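Local coordinates for putative drug/sodium antiporter (Escherichia coli, PDB 4Z3N), which probably exports the genotoxin colibactin across the bacterial membrane as a MATE-family antiporter, at residues Pro38-Met43 with Asp299-Thr304; Lys30-Met35 with Val337-Ser342; Ala108-Ser113 with Ser249-Arg254. All blocks are in the same frame, centred on the assembly; numbering follows the deposited sequence.

Contact 1 of 3, residues Pro38-Met43 with Asp299-Thr304; sequences PMFVGM and DYFIIT. With OLC ((2R)-2,3-dihydroxypropyl (9Z)-octadec-9-enoate), chain B.
In the all-helical MATE transporter fold, Phe-40 and Met-43 of helix 28-56 face Phe-301 and Thr-304 of helix 286-322. The axes of 38-43 and 299-304 run nearly antiparallel, with 156° between their directions, and come no closer than 11.9 Å, so the two backbones do not meet and side chains bridge the gap, one of them reaching a backbone oxygen. Phe-40 and Thr-304 carry most of it. With CG trans to the backbone nitrogen (chi1 -175°), the Phe-40 ring reaches over to the other helix and presents its edge: CE1 lies 3.7 Å from Thr-304 OG1, near the ring plane, and the two side chains cross at about a right angle. CZ at the same end of the ring packs against Phe-301 CE1 at 4.3 Å. Beside this, Met-43 holds its chain extended beyond CG, and its SD stands 4.1 Å from Thr-304 O, a loose van der Waals neighbour. Phe-40 and Met-43 both also touch Ala-308, one turn further along helix 286-322. Asp-299 turns instead to a bound monoolein, its CG 3.5 Å from lipid C7, while its OD2 is hydrogen-bonded to Thr-295. Helix 28-56 is kinked at Pro-38, whose nitrogen makes no bond to the preceding turn. Joining as it does the two MatE sequence ranges, the packing fits the two-bundle architecture of MATE transporters.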
loop_
_atom_site.group_PDB
_atom_site.type_symbol
_atom_site.label_atom_id
_atom_site.label_comp_id
_atom_site.label_asym_id
_atom_site.label_seq_id
_atom_site.Cartn_x
_atom_site.Cartn_y
_atom_site.Cartn_z
ATOM N N PRO A 38 0.031 -6.166 -15.139
ATOM C CA PRO A 38 0.022 -4.731 -15.464
ATOM C C PRO A 38 0.154 -3.872 -14.223
ATOM O O PRO A 38 0.799 -2.827 -14.258
ATOM C CB PRO A 38 -1.351 -4.518 -16.105
ATOM C CG PRO A 38 -1.726 -5.857 -16.641
ATOM C CD PRO A 38 -1.124 -6.870 -15.718
ATOM N N MET A 39 -0.480 -4.324 -13.142
ATOM C CA MET A 39 -0.481 -3.618 -11.861
ATOM C C MET A 39 0.909 -3.613 -11.252
ATOM O O MET A 39 1.339 -2.627 -10.659
ATOM C CB MET A 39 -1.475 -4.253 -10.879
ATOM C CG MET A 39 -1.624 -3.469 -9.587
ATOM S SD MET A 39 -2.082 -1.728 -9.820
ATOM C CE MET A 39 -3.799 -1.873 -10.304
ATOM N N PHE A 40 1.606 -4.730 -11.405
ATOM C CA PHE A 40 2.969 -4.820 -10.943
ATOM C C PHE A 40 3.903 -3.912 -11.764
ATOM O O PHE A 40 4.828 -3.316 -11.210
ATOM C CB PHE A 40 3.447 -6.274 -10.978
ATOM C CG PHE A 40 4.811 -6.473 -10.391
ATOM C CD1 PHE A 40 5.010 -6.407 -9.019
ATOM C CD2 PHE A 40 5.905 -6.715 -11.210
ATOM C CE1 PHE A 40 6.292 -6.591 -8.467
ATOM C CE2 PHE A 40 7.193 -6.890 -10.668
ATOM C CZ PHE A 40 7.380 -6.834 -9.298
ATOM N N VAL A 41 3.670 -3.793 -13.067
ATOM C CA VAL A 41 4.523 -2.929 -13.884
ATOM C C VAL A 41 4.335 -1.498 -13.413
ATOM O O VAL A 41 5.298 -0.741 -13.267
ATOM C CB VAL A 41 4.216 -3.029 -15.404
ATOM C CG1 VAL A 41 4.889 -1.891 -16.157
ATOM C CG2 VAL A 41 4.669 -4.376 -15.962
ATOM N N GLY A 42 3.078 -1.147 -13.154
ATOM C CA GLY A 42 2.735 0.164 -12.630
ATOM C C GLY A 42 3.475 0.452 -11.339
ATOM O O GLY A 42 3.882 1.585 -11.080
ATOM N N MET A 43 3.660 -0.584 -10.527
ATOM C CA MET A 43 4.302 -0.406 -9.237
ATOM C C MET A 43 5.795 -0.207 -9.423
ATOM O O MET A 43 6.407 0.536 -8.689
ATOM C CB MET A 43 4.011 -1.588 -8.319
ATOM C CG MET A 43 2.601 -1.582 -7.754
ATOM S SD MET A 43 2.170 -3.080 -6.829
ATOM C CE MET A 43 0.394 -3.121 -7.058
ATOM N N ASP A 299 12.960 -5.783 1.954
ATOM C CA ASP A 299 11.864 -6.577 2.482
ATOM C C ASP A 299 10.552 -6.126 1.846
ATOM O O ASP A 299 9.630 -6.918 1.643
ATOM C CB ASP A 299 11.800 -6.458 4.010
ATOM C CG ASP A 299 12.873 -7.305 4.717
ATOM O OD1 ASP A 299 13.103 -8.467 4.264
ATOM O OD2 ASP A 299 13.458 -6.808 5.721
ATOM N N TYR A 300 10.496 -4.842 1.508
ATOM C CA TYR A 300 9.304 -4.260 0.931
ATOM C C TYR A 300 9.115 -4.660 -0.545
ATOM O O TYR A 300 7.995 -5.001 -0.954
ATOM C CB TYR A 300 9.326 -2.733 1.058
ATOM C CG TYR A 300 8.084 -2.146 0.451
ATOM C CD1 TYR A 300 6.899 -2.132 1.155
ATOM C CD2 TYR A 300 8.077 -1.675 -0.857
ATOM C CE1 TYR A 300 5.739 -1.636 0.589
ATOM C CE2 TYR A 300 6.921 -1.172 -1.430
ATOM C CZ TYR A 300 5.757 -1.158 -0.697
ATOM O OH TYR A 300 4.600 -0.661 -1.245
ATOM N N PHE A 301 10.190 -4.614 -1.337
ATOM C CA PHE A 301 10.110 -5.064 -2.721
ATOM C C PHE A 301 9.635 -6.526 -2.842
ATOM O O PHE A 301 8.881 -6.865 -3.744
ATOM C CB PHE A 301 11.457 -4.916 -3.444
ATOM C CG PHE A 301 11.577 -5.814 -4.662
ATOM C CD1 PHE A 301 10.816 -5.564 -5.811
ATOM C CD2 PHE A 301 12.414 -6.928 -4.646
ATOM C CE1 PHE A 301 10.898 -6.397 -6.930
ATOM C CE2 PHE A 301 12.505 -7.767 -5.760
ATOM C CZ PHE A 301 11.740 -7.498 -6.906
ATOM N N ILE A 302 10.092 -7.385 -1.939
ATOM C CA ILE A 302 9.755 -8.801 -1.984
ATOM C C ILE A 302 8.247 -9.000 -1.855
ATOM O O ILE A 302 7.649 -9.951 -2.390
ATOM C CB ILE A 302 10.472 -9.580 -0.858
ATOM C CG1 ILE A 302 11.970 -9.685 -1.156
ATOM C CG2 ILE A 302 9.839 -10.974 -0.651
ATOM C CD1 ILE A 302 12.769 -10.212 0.021
ATOM N N ILE A 303 7.635 -8.067 -1.153
ATOM C CA ILE A 303 6.240 -8.179 -0.788
ATOM C C ILE A 303 5.324 -7.592 -1.878
ATOM O O ILE A 303 4.112 -7.838 -1.886
ATOM C CB ILE A 303 6.046 -7.504 0.598
ATOM C CG1 ILE A 303 6.797 -8.292 1.665
ATOM C CG2 ILE A 303 4.583 -7.244 0.948
ATOM C CD1 ILE A 303 6.886 -7.572 2.992
ATOM N N THR A 304 5.913 -6.845 -2.812
ATOM C CA THR A 304 5.127 -6.072 -3.779
ATOM C C THR A 304 4.311 -6.952 -4.742
ATOM O O THR A 304 3.194 -6.589 -5.077
ATOM C CB THR A 304 6.009 -5.070 -4.606
ATOM O OG1 THR A 304 7.225 -5.692 -5.029
ATOM C CG2 THR A 304 6.358 -3.855 -3.780
HETATM C C18 OLC B . 1.995 -5.435 5.157
HETATM C C10 OLC B . 8.010 -10.851 8.595
HETATM C C9 OLC B . 8.649 -9.818 8.008
HETATM C C17 OLC B . 3.193 -6.286 5.530
HETATM C C11 OLC B . 6.767 -10.626 9.435
HETATM C C8 OLC B . 10.167 -9.830 7.929
HETATM C C24 OLC B . 5.916 -6.805 15.424
HETATM C C16 OLC B . 2.953 -6.906 6.888
HETATM C C12 OLC B . 6.375 -9.156 9.508
HETATM C C7 OLC B . 10.706 -8.636 7.160
HETATM C C15 OLC B . 4.088 -7.858 7.246
HETATM C C13 OLC B . 4.859 -9.018 9.363
HETATM C C6 OLC B . 10.675 -7.384 8.015
HETATM C C14 OLC B . 4.438 -7.708 8.721
HETATM C C5 OLC B . 11.237 -7.658 9.394
HETATM C C4 OLC B . 10.735 -6.604 10.372
HETATM C C3 OLC B . 9.233 -6.440 10.249
HETATM C C2 OLC B . 8.640 -5.744 11.459
HETATM C C21 OLC B . 5.498 -7.147 12.990
HETATM C C1 OLC B . 7.194 -6.182 11.654
HETATM C C22 OLC B . 4.853 -6.974 14.355
HETATM O O19 OLC B . 6.490 -6.507 10.709
HETATM O O25 OLC B . 5.523 -5.783 16.318
HETATM O O23 OLC B . 4.022 -5.828 14.347
HETATM O O20 OLC B . 6.683 -6.372 12.946
#

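Contact 2 of 3, residues Lys30-Met35 with Val337-Ser342; sequences KLLLRM and VALAFS
Leu-339 swings its CG trans to its own carbonyl carbon (chi1 -66°), and Leu-33 does likewise at -86°, which brings the ends of both side chains into the gap between helix 28-56 and helix 326-358. This is plain leucine packing in the transmembrane bundle of the MATE fold, near the start of the first predicted membrane helix. On helix 326-358 a single methyl does the touching: Leu-339 CD1 sits 4.0 Å from Leu-32 CB and also 4.0 Å from Leu-33 CG, straddling two successive residues of helix 28-56. Leu-32 leaves its backbone toward the other helix and touches with CB, its branched end lying farther from Leu-339 CD1, whereas Leu-33 leaves its backbone to one side and only its branched end comes close, meeting Leu-339 obliquely. The backbones stay well apart, since the closest CA atoms, those of Leu-33 and Leu-339, are 8.4 Å from one another. Neighbouring side chains extend the packing: Leu-32 also touches Ala-335 and Ala-336 of helix 326-358, and Leu-339 touches Tyr-29 of helix 28-56 and Ile-309 of helix 286-322. Within 337-342, Ser-342 settles its hydroxyl on its own helix. Ala-338 O accepts both Ser-342 N, at 3.2 Å, and Ser-342 OG, at 3.0 Å, the OG tilted 18° from the carbonyl plane.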
loop_
_atom_site.group_PDB
_atom_site.type_symbol
_atom_site.label_atom_id
_atom_site.label_comp_id
_atom_site.label_asym_id
_atom_site.label_seq_id
_atom_site.Cartn_x
_atom_site.Cartn_y
_atom_site.Cartn_z
ATOM N N LYS A 30 -5.113 -17.571 -14.763
ATOM C CA LYS A 30 -4.989 -16.690 -15.924
ATOM C C LYS A 30 -5.642 -15.329 -15.652
ATOM O O LYS A 30 -5.068 -14.273 -15.941
ATOM C CB LYS A 30 -5.613 -17.335 -17.179
ATOM C CG LYS A 30 -4.907 -18.610 -17.656
ATOM C CD LYS A 30 -3.382 -18.430 -17.663
ATOM C CE LYS A 30 -2.642 -19.761 -17.840
ATOM N NZ LYS A 30 -1.921 -20.212 -16.601
ATOM N N LEU A 31 -6.840 -15.362 -15.085
ATOM C CA LEU A 31 -7.573 -14.143 -14.788
ATOM C C LEU A 31 -6.816 -13.233 -13.800
ATOM O O LEU A 31 -6.626 -12.053 -14.075
ATOM C CB LEU A 31 -8.963 -14.496 -14.255
ATOM C CG LEU A 31 -9.824 -13.322 -13.795
ATOM C CD1 LEU A 31 -10.062 -12.298 -14.917
ATOM C CD2 LEU A 31 -11.149 -13.813 -13.158
ATOM N N LEU A 32 -6.361 -13.774 -12.670
ATOM C CA LEU A 32 -5.629 -12.967 -11.699
ATOM C C LEU A 32 -4.280 -12.441 -12.229
ATOM O O LEU A 32 -3.881 -11.309 -11.924
ATOM C CB LEU A 32 -5.395 -13.761 -10.413
ATOM C CG LEU A 32 -6.602 -13.987 -9.512
ATOM C CD1 LEU A 32 -6.273 -15.031 -8.463
ATOM C CD2 LEU A 32 -7.049 -12.691 -8.857
ATOM N N LEU A 33 -3.572 -13.256 -13.001
ATOM C CA LEU A 33 -2.252 -12.861 -13.473
ATOM C C LEU A 33 -2.338 -11.772 -14.497
ATOM O O LEU A 33 -1.539 -10.842 -14.488
ATOM C CB LEU A 33 -1.511 -14.038 -14.079
ATOM C CG LEU A 33 -0.743 -14.901 -13.099
ATOM C CD1 LEU A 33 -0.010 -15.963 -13.893
ATOM C CD2 LEU A 33 0.198 -14.015 -12.285
ATOM N N ARG A 34 -3.299 -11.892 -15.404
ATOM C CA ARG A 34 -3.409 -10.924 -16.483
ATOM C C ARG A 34 -3.815 -9.568 -15.938
ATOM O O ARG A 34 -3.539 -8.533 -16.538
ATOM C CB ARG A 34 -4.408 -11.387 -17.520
ATOM C CG ARG A 34 -5.750 -10.794 -17.327
ATOM C CD ARG A 34 -6.773 -11.620 -18.072
ATOM N NE ARG A 34 -7.251 -10.933 -19.260
ATOM C CZ ARG A 34 -8.143 -11.444 -20.093
ATOM N NH1 ARG A 34 -8.640 -12.656 -19.858
ATOM N NH2 ARG A 34 -8.529 -10.744 -21.153
ATOM N N MET A 35 -4.503 -9.587 -14.810
ATOM C CA MET A 35 -4.858 -8.373 -14.113
ATOM C C MET A 35 -3.749 -7.869 -13.206
ATOM O O MET A 35 -3.554 -6.654 -13.074
ATOM C CB MET A 35 -6.120 -8.603 -13.311
ATOM C CG MET A 35 -7.333 -8.811 -14.173
ATOM S SD MET A 35 -8.757 -9.161 -13.159
ATOM C CE MET A 35 -9.072 -7.557 -12.428
ATOM N N VAL A 337 -3.806 -16.837 -3.241
ATOM C CA VAL A 337 -2.852 -17.247 -2.209
ATOM C C VAL A 337 -1.783 -18.153 -2.844
ATOM O O VAL A 337 -0.595 -18.025 -2.540
ATOM C CB VAL A 337 -3.531 -17.986 -1.003
ATOM C CG1 VAL A 337 -2.482 -18.661 -0.148
ATOM C CG2 VAL A 337 -4.355 -17.029 -0.156
ATOM N N ALA A 338 -2.211 -19.050 -3.743
ATOM C CA ALA A 338 -1.284 -19.936 -4.434
ATOM C C ALA A 338 -0.261 -19.138 -5.251
ATOM O O ALA A 338 0.937 -19.402 -5.177
ATOM C CB ALA A 338 -2.026 -20.903 -5.317
ATOM N N LEU A 339 -0.716 -18.146 -6.008
ATOM C CA LEU A 339 0.226 -17.312 -6.765
ATOM C C LEU A 339 1.169 -16.526 -5.860
ATOM O O LEU A 339 2.397 -16.594 -6.024
ATOM C CB LEU A 339 -0.513 -16.335 -7.681
ATOM C CG LEU A 339 -1.296 -16.992 -8.807
ATOM C CD1 LEU A 339 -2.191 -15.942 -9.498
ATOM C CD2 LEU A 339 -0.346 -17.715 -9.785
ATOM N N ALA A 340 0.583 -15.786 -4.919
ATOM C CA ALA A 340 1.318 -14.879 -4.040
ATOM C C ALA A 340 2.297 -15.611 -3.162
ATOM O O ALA A 340 3.436 -15.198 -2.996
ATOM C CB ALA A 340 0.356 -14.075 -3.178
ATOM N N PHE A 341 1.848 -16.696 -2.574
ATOM C CA PHE A 341 2.721 -17.474 -1.712
ATOM C C PHE A 341 3.936 -17.951 -2.528
ATOM O O PHE A 341 5.074 -17.837 -2.096
ATOM C CB PHE A 341 1.946 -18.656 -1.108
ATOM C CG PHE A 341 2.649 -19.333 0.014
ATOM C CD1 PHE A 341 3.657 -20.241 -0.228
ATOM C CD2 PHE A 341 2.296 -19.064 1.321
ATOM C CE1 PHE A 341 4.301 -20.863 0.823
ATOM C CE2 PHE A 341 2.950 -19.674 2.378
ATOM C CZ PHE A 341 3.945 -20.574 2.126
ATOM N N SER A 342 3.680 -18.453 -3.731
ATOM C CA SER A 342 4.710 -19.096 -4.522
ATOM C C SER A 342 5.793 -18.128 -4.942
ATOM O O SER A 342 6.977 -18.402 -4.768
ATOM C CB SER A 342 4.097 -19.757 -5.757
ATOM O OG SER A 342 3.496 -20.983 -5.402
#

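Contact 3 of 3, residues Ala108-Ser113 with Ser249-Arg254; sequences AQRILS and SWKIYR
The apolar part of this contact rests on Ile-252, near the start of helix 250-284; its CD1 reaches across to helix 107-132 and lies 4.2 Å from both Arg-110 CB and Ile-111 CG1. Its CG1 stands trans to the backbone nitrogen (chi1 -164°) and the chain then stays extended, which carries the terminal methyl onto the other helix.

The charged part lies further out. Arg-110 runs straight from CG to NE, and its side chain crosses that of Lys-251 at about a right angle; Arg-110 NH1 ends 4.1 Å from Lys-251 NZ, the lysine bending at its last torsion. Arg-107 is another like charge close to Lys-251, so the group may depress the lysine's pKa, though both ends of the pair are exposed to solvent.

The hydrogen bond of note here lies within 108-113: Gln-109 O receives Ser-113 N and, from the opposite face of its plane, Ser-113 OG at 3.2 Å.

This is plain structural packing in the all-helical MATE fold, setting the start of helix 250-284 on helix 107-132. The axes of 108-113 and 250-254 cross at -69°. Behind Ile-111 lies helix 75-101, with Met-92 and Leu-95, while Ile-252 and Tyr-253 continue along helix 107-132 onto Val-114.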
loop_
_atom_site.group_PDB
_atom_site.type_symbol
_atom_site.label_atom_id
_atom_site.label_comp_id
_atom_site.label_asym_id
_atom_site.label_seq_id
_atom_site.Cartn_x
_atom_site.Cartn_y
_atom_site.Cartn_z
ATOM N N ALA A 108 -23.354 2.571 -10.380
ATOM C CA ALA A 108 -22.001 2.778 -10.886
ATOM C C ALA A 108 -21.673 4.251 -11.144
ATOM O O ALA A 108 -20.628 4.736 -10.708
ATOM C CB ALA A 108 -21.784 1.969 -12.151
ATOM N N GLN A 109 -22.546 4.965 -11.847
ATOM C CA GLN A 109 -22.299 6.376 -12.089
ATOM C C GLN A 109 -22.471 7.170 -10.790
ATOM O O GLN A 109 -21.780 8.168 -10.570
ATOM C CB GLN A 109 -23.215 6.928 -13.182
ATOM C CG GLN A 109 -22.548 8.039 -13.999
ATOM C CD GLN A 109 -23.474 9.208 -14.286
ATOM O OE1 GLN A 109 -24.695 9.044 -14.367
ATOM N NE2 GLN A 109 -22.894 10.403 -14.435
ATOM N N ARG A 110 -23.388 6.720 -9.937
ATOM C CA ARG A 110 -23.508 7.246 -8.579
ATOM C C ARG A 110 -22.169 7.187 -7.838
ATOM O O ARG A 110 -21.749 8.151 -7.182
ATOM C CB ARG A 110 -24.536 6.448 -7.773
ATOM C CG ARG A 110 -25.999 6.741 -8.012
ATOM C CD ARG A 110 -26.801 5.958 -6.967
ATOM N NE ARG A 110 -28.246 5.923 -7.213
ATOM C CZ ARG A 110 -29.077 5.019 -6.686
ATOM N NH1 ARG A 110 -28.609 4.061 -5.889
ATOM N NH2 ARG A 110 -30.378 5.067 -6.961
ATOM N N ILE A 111 -21.525 6.027 -7.935
ATOM C CA ILE A 111 -20.371 5.698 -7.123
ATOM C C ILE A 111 -19.219 6.621 -7.464
ATOM O O ILE A 111 -18.518 7.087 -6.569
ATOM C CB ILE A 111 -19.972 4.205 -7.305
ATOM C CG1 ILE A 111 -20.840 3.328 -6.406
ATOM C CG2 ILE A 111 -18.515 3.966 -6.956
ATOM C CD1 ILE A 111 -20.867 1.852 -6.796
ATOM N N LEU A 112 -19.034 6.895 -8.754
ATOM C CA LEU A 112 -17.969 7.790 -9.195
ATOM C C LEU A 112 -18.233 9.157 -8.572
ATOM O O LEU A 112 -17.343 9.787 -7.982
ATOM C CB LEU A 112 -17.910 7.869 -10.722
ATOM C CG LEU A 112 -17.171 9.047 -11.355
ATOM C CD1 LEU A 112 -15.773 9.155 -10.816
ATOM C CD2 LEU A 112 -17.122 8.884 -12.857
ATOM N N SER A 113 -19.485 9.587 -8.673
ATOM C CA SER A 113 -19.908 10.842 -8.081
ATOM C C SER A 113 -19.531 10.917 -6.607
ATOM O O SER A 113 -18.772 11.800 -6.203
ATOM C CB SER A 113 -21.408 11.025 -8.266
ATOM O OG SER A 113 -21.687 11.178 -9.637
ATOM N N SER A 249 -28.507 9.998 -0.300
ATOM C CA SER A 249 -28.542 8.744 0.449
ATOM C C SER A 249 -27.242 8.447 1.189
ATOM O O SER A 249 -26.236 8.115 0.561
ATOM C CB SER A 249 -28.847 7.576 -0.481
ATOM O OG SER A 249 -28.464 6.351 0.128
ATOM N N TRP A 250 -27.276 8.530 2.519
ATOM C CA TRP A 250 -26.076 8.311 3.321
ATOM C C TRP A 250 -25.653 6.841 3.321
ATOM O O TRP A 250 -24.524 6.524 3.705
ATOM C CB TRP A 250 -26.287 8.806 4.761
ATOM C CG TRP A 250 -25.129 8.539 5.719
ATOM C CD1 TRP A 250 -25.100 7.611 6.730
ATOM C CD2 TRP A 250 -23.849 9.203 5.759
ATOM N NE1 TRP A 250 -23.892 7.658 7.391
ATOM C CE2 TRP A 250 -23.109 8.619 6.816
ATOM C CE3 TRP A 250 -23.265 10.226 5.005
ATOM C CZ2 TRP A 250 -21.809 9.032 7.136
ATOM C CZ3 TRP A 250 -21.970 10.631 5.325
ATOM C CH2 TRP A 250 -21.259 10.034 6.383
ATOM N N LYS A 251 -26.532 5.943 2.880
ATOM C CA LYS A 251 -26.176 4.525 2.880
ATOM C C LYS A 251 -24.945 4.320 2.000
ATOM O O LYS A 251 -24.033 3.560 2.343
ATOM C CB LYS A 251 -27.337 3.638 2.401
ATOM C CG LYS A 251 -27.542 3.596 0.881
ATOM C CD LYS A 251 -28.228 2.305 0.431
ATOM C CE LYS A 251 -29.089 2.510 -0.828
ATOM N NZ LYS A 251 -28.283 2.861 -2.029
ATOM N N ILE A 252 -24.913 5.020 0.874
ATOM C CA ILE A 252 -23.870 4.792 -0.112
ATOM C C ILE A 252 -22.559 5.523 0.236
ATOM O O ILE A 252 -21.484 5.069 -0.140
ATOM C CB ILE A 252 -24.346 5.202 -1.511
ATOM C CG1 ILE A 252 -23.421 4.609 -2.568
ATOM C CG2 ILE A 252 -24.464 6.724 -1.617
ATOM C CD1 ILE A 252 -23.849 4.913 -3.958
ATOM N N TYR A 253 -22.654 6.652 0.935
ATOM C CA TYR A 253 -21.483 7.269 1.543
ATOM C C TYR A 253 -20.933 6.347 2.617
ATOM O O TYR A 253 -19.721 6.212 2.774
ATOM C CB TYR A 253 -21.816 8.647 2.137
ATOM C CG TYR A 253 -21.929 9.707 1.072
ATOM C CD1 TYR A 253 -20.802 10.382 0.625
ATOM C CD2 TYR A 253 -23.152 10.000 0.476
ATOM C CE1 TYR A 253 -20.889 11.334 -0.373
ATOM C CE2 TYR A 253 -23.252 10.949 -0.526
ATOM C CZ TYR A 253 -22.114 11.615 -0.946
ATOM O OH TYR A 253 -22.193 12.568 -1.937
ATOM N N ARG A 254 -21.836 5.705 3.346
ATOM C CA ARG A 254 -21.464 4.789 4.410
ATOM C C ARG A 254 -20.724 3.555 3.866
ATOM O O ARG A 254 -19.674 3.174 4.381
ATOM C CB ARG A 254 -22.719 4.377 5.184
ATOM C CG ARG A 254 -22.502 3.384 6.314
ATOM C CD ARG A 254 -23.718 3.395 7.197
ATOM N NE ARG A 254 -23.785 2.283 8.135
ATOM C CZ ARG A 254 -24.858 2.016 8.878
ATOM N NH1 ARG A 254 -25.938 2.784 8.777
ATOM N NH2 ARG A 254 -24.860 0.984 9.721
#

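From the N terminus, helix 28-56 gives contact 2 its first segment at 30-35 and then contact 1 its first at 38-43, and the two touch where Pro-38 CD packs on Leu-33 O. Helix 107-132 supplies the first half of contact 3, which closes at 249-254. Contact 1 closes next at 299-304 and contact 2 last at 337-342, so the three loops lie one within another and none cross. Helix 28-56 is thereby tied to the successive helices 286-322 and 326-358. Contact 3 lies well away, its centre about 31 Å from the centres of the other two, and joins helix 107-132 to helix 250-284.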